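Local coordinates for protein butyrophilin subfamily 1 member A1 (Bos taurus, PDB 4HH8) that may take part in milk-fat droplet secretion and probably inhibits proliferation of activated T cells, this chain being the extracellular part with its two immunoglobulin-like domains, at residues W51-E54 with A59-L62; V81-D86 with G91-R96. The protein carries 1 engineered substitution. All blocks are in the same frame, centred on the assembly; numbering follows the deposited sequence.

Interaction 1 (W51-E54 with A59-L62); sequences WFRE and AVFL. Unlike the reference sequence in segment 59-62: L62 (reference Val).
The carbonyl oxygen of W51 receives two N-H groups, from the consecutive residues V60 and F61 of the facing segment. F61 N is 3.2 Å from W51 O and nearly straight (165°), its donor tilted from the carbonyl plane, while V60 N lies at 2.8 Å from the same oxygen but is bent to 126° and counts as a weak bond. V60 and F61 both face W51, a classic beta bulge. The antiparallel pair is closed by W51 N, which donates to F61 O at 2.8 Å. Beyond the backbone, W51 and F61 send their rings to the same face of the sheet. F61 holds CG anti to its backbone N (chi1 176°), and W51 has CG beside its own; the rings approach obliquely, W51 CE3 being 4.1 Å from F61 CD2. The extra residue of the bulge also points toward segment 51-54: V60 CB stands 4.2 Å from W51 CB, and V60 CG2 rests on R53 CG at 3.9 Å. Further along, the methyl of A59 meets the CB of F52. The guanidinium of R53 is bound elsewhere, NH2 to S103 O and NH1 weakly to Y77 OH. In the V-set domain this is the hairpin of strands 48-52 and 61-64: strand 106-114 flanks 48-52 on its other edge, with C110 of the C36-C110 disulfide against W51, and strand 92-97 of the opposing sheet packs on the tryptophan.

Interaction 2 (V81-D86 with G91-R96); sequences VSLVED and GSVAVR
Because chi1 of V84 is 180°, CG1 lies opposite the backbone N and CG2 opposite the carbonyl carbon, which lays CG2 across the aliphatic base of R96, 3.9 Å from R96 CB. L83 also has CG anti to its nitrogen (chi1 -173°), but on the other face of the sheet; its second torsion brings CD1 back over the neighbouring strand, 4.0 Å from V93 CB and near A94 O. Strands 81-85 and 92-96 run antiparallel, and their ladder has two hydrogen-bonded pairs. S82 and R96 exchange N-H and carbonyl in both directions, the R96 N to S82 O bond being 2.8 Å long. V84 and A94 do the same, and their side chains meet on the same face, V84 CB to A94 CB at 4.0 Å. L83 and V95 form the non-hydrogen-bonded pair that separates them. A water extends the first pair, at 2.7 Å from S82 OG and donating to R96 O; a second water donates to S92 O and only weakly to V84 O. S82 OG also lies at the edge of the R96 guanidinium, near its plane, 3.7 Å from R96 NE, but the charge of R96 is met by a salt bridge from NH1 to D31. With L83, V93 and V95 touching the opposing sheet, and S82, V84, A94 and R96 on the outer face, the hairpin shows the alternation of an immunoglobulin V-set beta sandwich, where these are strands D and E.

Interactions 1 and 2 are hairpins from the two opposed sheets of one V-set sandwich, and they meet in its core. W51 and F61 of interaction 1 pack onto V95 of interaction 2, W51 also reaches V93, and V60 O lies beside V81. Residues 51-54 with 59-62 are almost wholly buried where they touch, and a bulge breaks the regular pairing of strands that form an inner and a near-edge part of the six-stranded sheet. Residues 81-86 with 91-96 are only partly buried: one face joins the core, whereas the other carries S82, with water bound at its OG, and an ion-paired arginine. The first combines a bulged backbone pairing with W51, V60 and F61; the second has regular pairing, with V84 and A94 beside the polar R96 and S82.

Interaction 1 (W51-E54 with A59-L62)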
# COMPACT_ATOMS: atom_id res chain seq x y z
N TRP A 51 -12.19 -12.27 -9.97
CA TRP A 51 -10.96 -11.50 -9.72
C TRP A 51 -9.86 -12.50 -9.39
O TRP A 51 -10.09 -13.47 -8.66
CB TRP A 51 -11.16 -10.52 -8.57
CG TRP A 51 -11.69 -9.19 -8.95
CD1 TRP A 51 -11.02 -8.03 -8.97
CD2 TRP A 51 -13.04 -8.88 -9.33
NE1 TRP A 51 -11.85 -7.00 -9.33
CE2 TRP A 51 -13.09 -7.50 -9.55
CE3 TRP A 51 -14.22 -9.63 -9.42
CZ2 TRP A 51 -14.26 -6.84 -9.93
CZ3 TRP A 51 -15.39 -8.99 -9.80
CH2 TRP A 51 -15.40 -7.59 -10.05
N PHE A 52 -8.68 -12.29 -9.94
CA PHE A 52 -7.57 -13.19 -9.66
C PHE A 52 -6.25 -12.45 -9.71
O PHE A 52 -6.18 -11.29 -10.16
CB PHE A 52 -7.59 -14.41 -10.61
CG PHE A 52 -7.36 -14.07 -12.07
CD1 PHE A 52 -6.09 -14.16 -12.63
CD2 PHE A 52 -8.42 -13.70 -12.89
CE1 PHE A 52 -5.85 -13.88 -13.96
CE2 PHE A 52 -8.22 -13.42 -14.23
CZ PHE A 52 -6.92 -13.53 -14.78
N ARG A 53 -5.20 -13.11 -9.25
CA ARG A 53 -3.89 -12.50 -9.25
C ARG A 53 -3.01 -13.15 -10.31
O ARG A 53 -3.05 -12.77 -11.48
CB ARG A 53 -3.30 -12.56 -7.85
CG ARG A 53 -3.93 -11.50 -6.96
CD ARG A 53 -3.40 -11.47 -5.59
NE ARG A 53 -2.18 -10.69 -5.48
CZ ARG A 53 -1.59 -10.43 -4.32
NH1 ARG A 53 -2.10 -10.91 -3.20
NH2 ARG A 53 -0.46 -9.74 -4.27
N GLU A 54 -2.28 -14.18 -9.92
CA GLU A 54 -1.35 -14.81 -10.85
C GLU A 54 -2.02 -15.96 -11.62
O GLU A 54 -1.91 -16.01 -12.84
CB GLU A 54 -0.05 -15.19 -10.12
CG GLU A 54 0.97 -14.01 -10.08
CD GLU A 54 1.54 -13.72 -8.67
OE1 GLU A 54 2.13 -14.64 -8.04
OE2 GLU A 54 1.39 -12.55 -8.19
N ALA A 59 -9.14 -18.31 -7.44
CA ALA A 59 -9.32 -16.89 -7.68
C ALA A 59 -9.37 -16.15 -6.35
O ALA A 59 -9.51 -16.77 -5.30
CB ALA A 59 -10.61 -16.64 -8.46
N VAL A 60 -9.19 -14.83 -6.41
CA VAL A 60 -9.42 -13.96 -5.27
C VAL A 60 -10.93 -13.96 -4.93
O VAL A 60 -11.31 -14.02 -3.76
CB VAL A 60 -8.93 -12.51 -5.60
CG1 VAL A 60 -9.35 -11.51 -4.51
CG2 VAL A 60 -7.45 -12.51 -5.76
N PHE A 61 -11.76 -13.87 -5.97
CA PHE A 61 -13.21 -13.80 -5.83
C PHE A 61 -13.86 -14.36 -7.10
O PHE A 61 -13.40 -14.12 -8.24
CB PHE A 61 -13.72 -12.39 -5.51
CG PHE A 61 -15.22 -12.31 -5.46
CD1 PHE A 61 -15.91 -12.59 -4.28
CD2 PHE A 61 -15.95 -12.04 -6.60
CE1 PHE A 61 -17.30 -12.57 -4.25
CE2 PHE A 61 -17.34 -12.05 -6.57
CZ PHE A 61 -18.02 -12.31 -5.39
N LEU A 62 -14.88 -15.19 -6.90
CA LEU A 62 -15.59 -15.79 -8.01
C LEU A 62 -17.10 -15.82 -7.75
O LEU A 62 -17.56 -16.36 -6.73
CB LEU A 62 -15.03 -17.17 -8.36
CG LEU A 62 -15.65 -17.83 -9.60
CD1 LEU A 62 -15.55 -16.95 -10.86
CD2 LEU A 62 -15.10 -19.27 -9.88

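Interaction 2 (V81-D86 with G91-R96)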
# COMPACT_ATOMS: atom_id res chain seq x y z
N VAL A 81 -13.55 -11.51 1.30
CA VAL A 81 -13.92 -10.93 -0.00
C VAL A 81 -15.42 -10.96 -0.22
O VAL A 81 -16.11 -11.86 0.25
CB VAL A 81 -13.24 -11.65 -1.20
CG1 VAL A 81 -11.73 -11.52 -1.14
CG2 VAL A 81 -13.64 -13.13 -1.26
N SER A 82 -15.93 -9.95 -0.93
CA SER A 82 -17.36 -9.83 -1.24
C SER A 82 -17.55 -8.91 -2.42
O SER A 82 -16.75 -8.02 -2.67
CB SER A 82 -18.20 -9.36 -0.03
OG SER A 82 -17.86 -8.04 0.38
N LEU A 83 -18.67 -9.09 -3.12
CA LEU A 83 -18.97 -8.37 -4.32
C LEU A 83 -19.67 -7.11 -3.92
O LEU A 83 -20.61 -7.16 -3.13
CB LEU A 83 -19.93 -9.20 -5.18
CG LEU A 83 -20.23 -8.67 -6.58
CD1 LEU A 83 -18.94 -8.50 -7.39
CD2 LEU A 83 -21.22 -9.61 -7.24
N VAL A 84 -19.18 -5.98 -4.42
CA VAL A 84 -19.92 -4.72 -4.36
C VAL A 84 -20.74 -4.61 -5.66
O VAL A 84 -20.19 -4.71 -6.77
CB VAL A 84 -19.00 -3.52 -4.17
CG1 VAL A 84 -19.83 -2.20 -4.10
CG2 VAL A 84 -18.14 -3.70 -2.91
N GLU A 85 -22.04 -4.43 -5.52
CA GLU A 85 -22.95 -4.55 -6.65
C GLU A 85 -24.10 -3.56 -6.62
O GLU A 85 -25.10 -3.79 -7.29
CB GLU A 85 -23.51 -5.99 -6.70
CG GLU A 85 -24.26 -6.39 -5.42
CD GLU A 85 -24.70 -7.85 -5.39
OE1 GLU A 85 -25.08 -8.41 -6.45
OE2 GLU A 85 -24.68 -8.43 -4.28
N ASP A 86 -23.97 -2.45 -5.89
CA ASP A 86 -24.99 -1.38 -5.93
C ASP A 86 -25.34 -1.02 -7.38
O ASP A 86 -26.46 -0.65 -7.68
CB ASP A 86 -24.50 -0.06 -5.26
CG ASP A 86 -23.61 -0.28 -4.04
OD1 ASP A 86 -23.89 -1.20 -3.23
OD2 ASP A 86 -22.63 0.51 -3.88
N GLY A 91 -23.47 -2.40 -14.94
CA GLY A 91 -22.24 -3.06 -15.35
C GLY A 91 -21.04 -2.74 -14.48
O GLY A 91 -19.94 -3.18 -14.77
N SER A 92 -21.27 -2.02 -13.39
CA SER A 92 -20.22 -1.57 -12.50
C SER A 92 -20.26 -2.31 -11.16
O SER A 92 -21.29 -2.30 -10.47
CB SER A 92 -20.36 -0.07 -12.28
OG SER A 92 -19.19 0.44 -11.67
N VAL A 93 -19.16 -2.99 -10.83
CA VAL A 93 -19.06 -3.81 -9.62
C VAL A 93 -17.66 -3.67 -9.03
O VAL A 93 -16.81 -3.04 -9.63
CB VAL A 93 -19.31 -5.34 -9.88
CG1 VAL A 93 -20.64 -5.55 -10.49
CG2 VAL A 93 -18.24 -5.93 -10.75
N ALA A 94 -17.44 -4.25 -7.86
CA ALA A 94 -16.10 -4.24 -7.29
C ALA A 94 -16.04 -5.42 -6.37
O ALA A 94 -17.09 -5.95 -6.00
CB ALA A 94 -15.84 -2.94 -6.53
N VAL A 95 -14.83 -5.84 -6.04
CA VAL A 95 -14.60 -6.83 -5.00
C VAL A 95 -14.06 -6.04 -3.84
O VAL A 95 -13.11 -5.27 -4.03
CB VAL A 95 -13.59 -7.93 -5.44
CG1 VAL A 95 -13.11 -8.77 -4.24
CG2 VAL A 95 -14.28 -8.86 -6.39
N ARG A 96 -14.71 -6.16 -2.69
CA ARG A 96 -14.24 -5.61 -1.44
C ARG A 96 -13.32 -6.63 -0.75
O ARG A 96 -13.71 -7.78 -0.52
CB ARG A 96 -15.41 -5.25 -0.53
CG ARG A 96 -14.96 -4.42 0.70
CD ARG A 96 -16.12 -3.83 1.53
NE ARG A 96 -17.01 -4.86 2.05
CZ ARG A 96 -17.36 -5.02 3.33
NH1 ARG A 96 -16.90 -4.21 4.29
NH2 ARG A 96 -18.20 -6.01 3.67
O HOH W 1 -15.52 -8.21 1.76
O HOH W 2 -21.67 -1.83 -8.05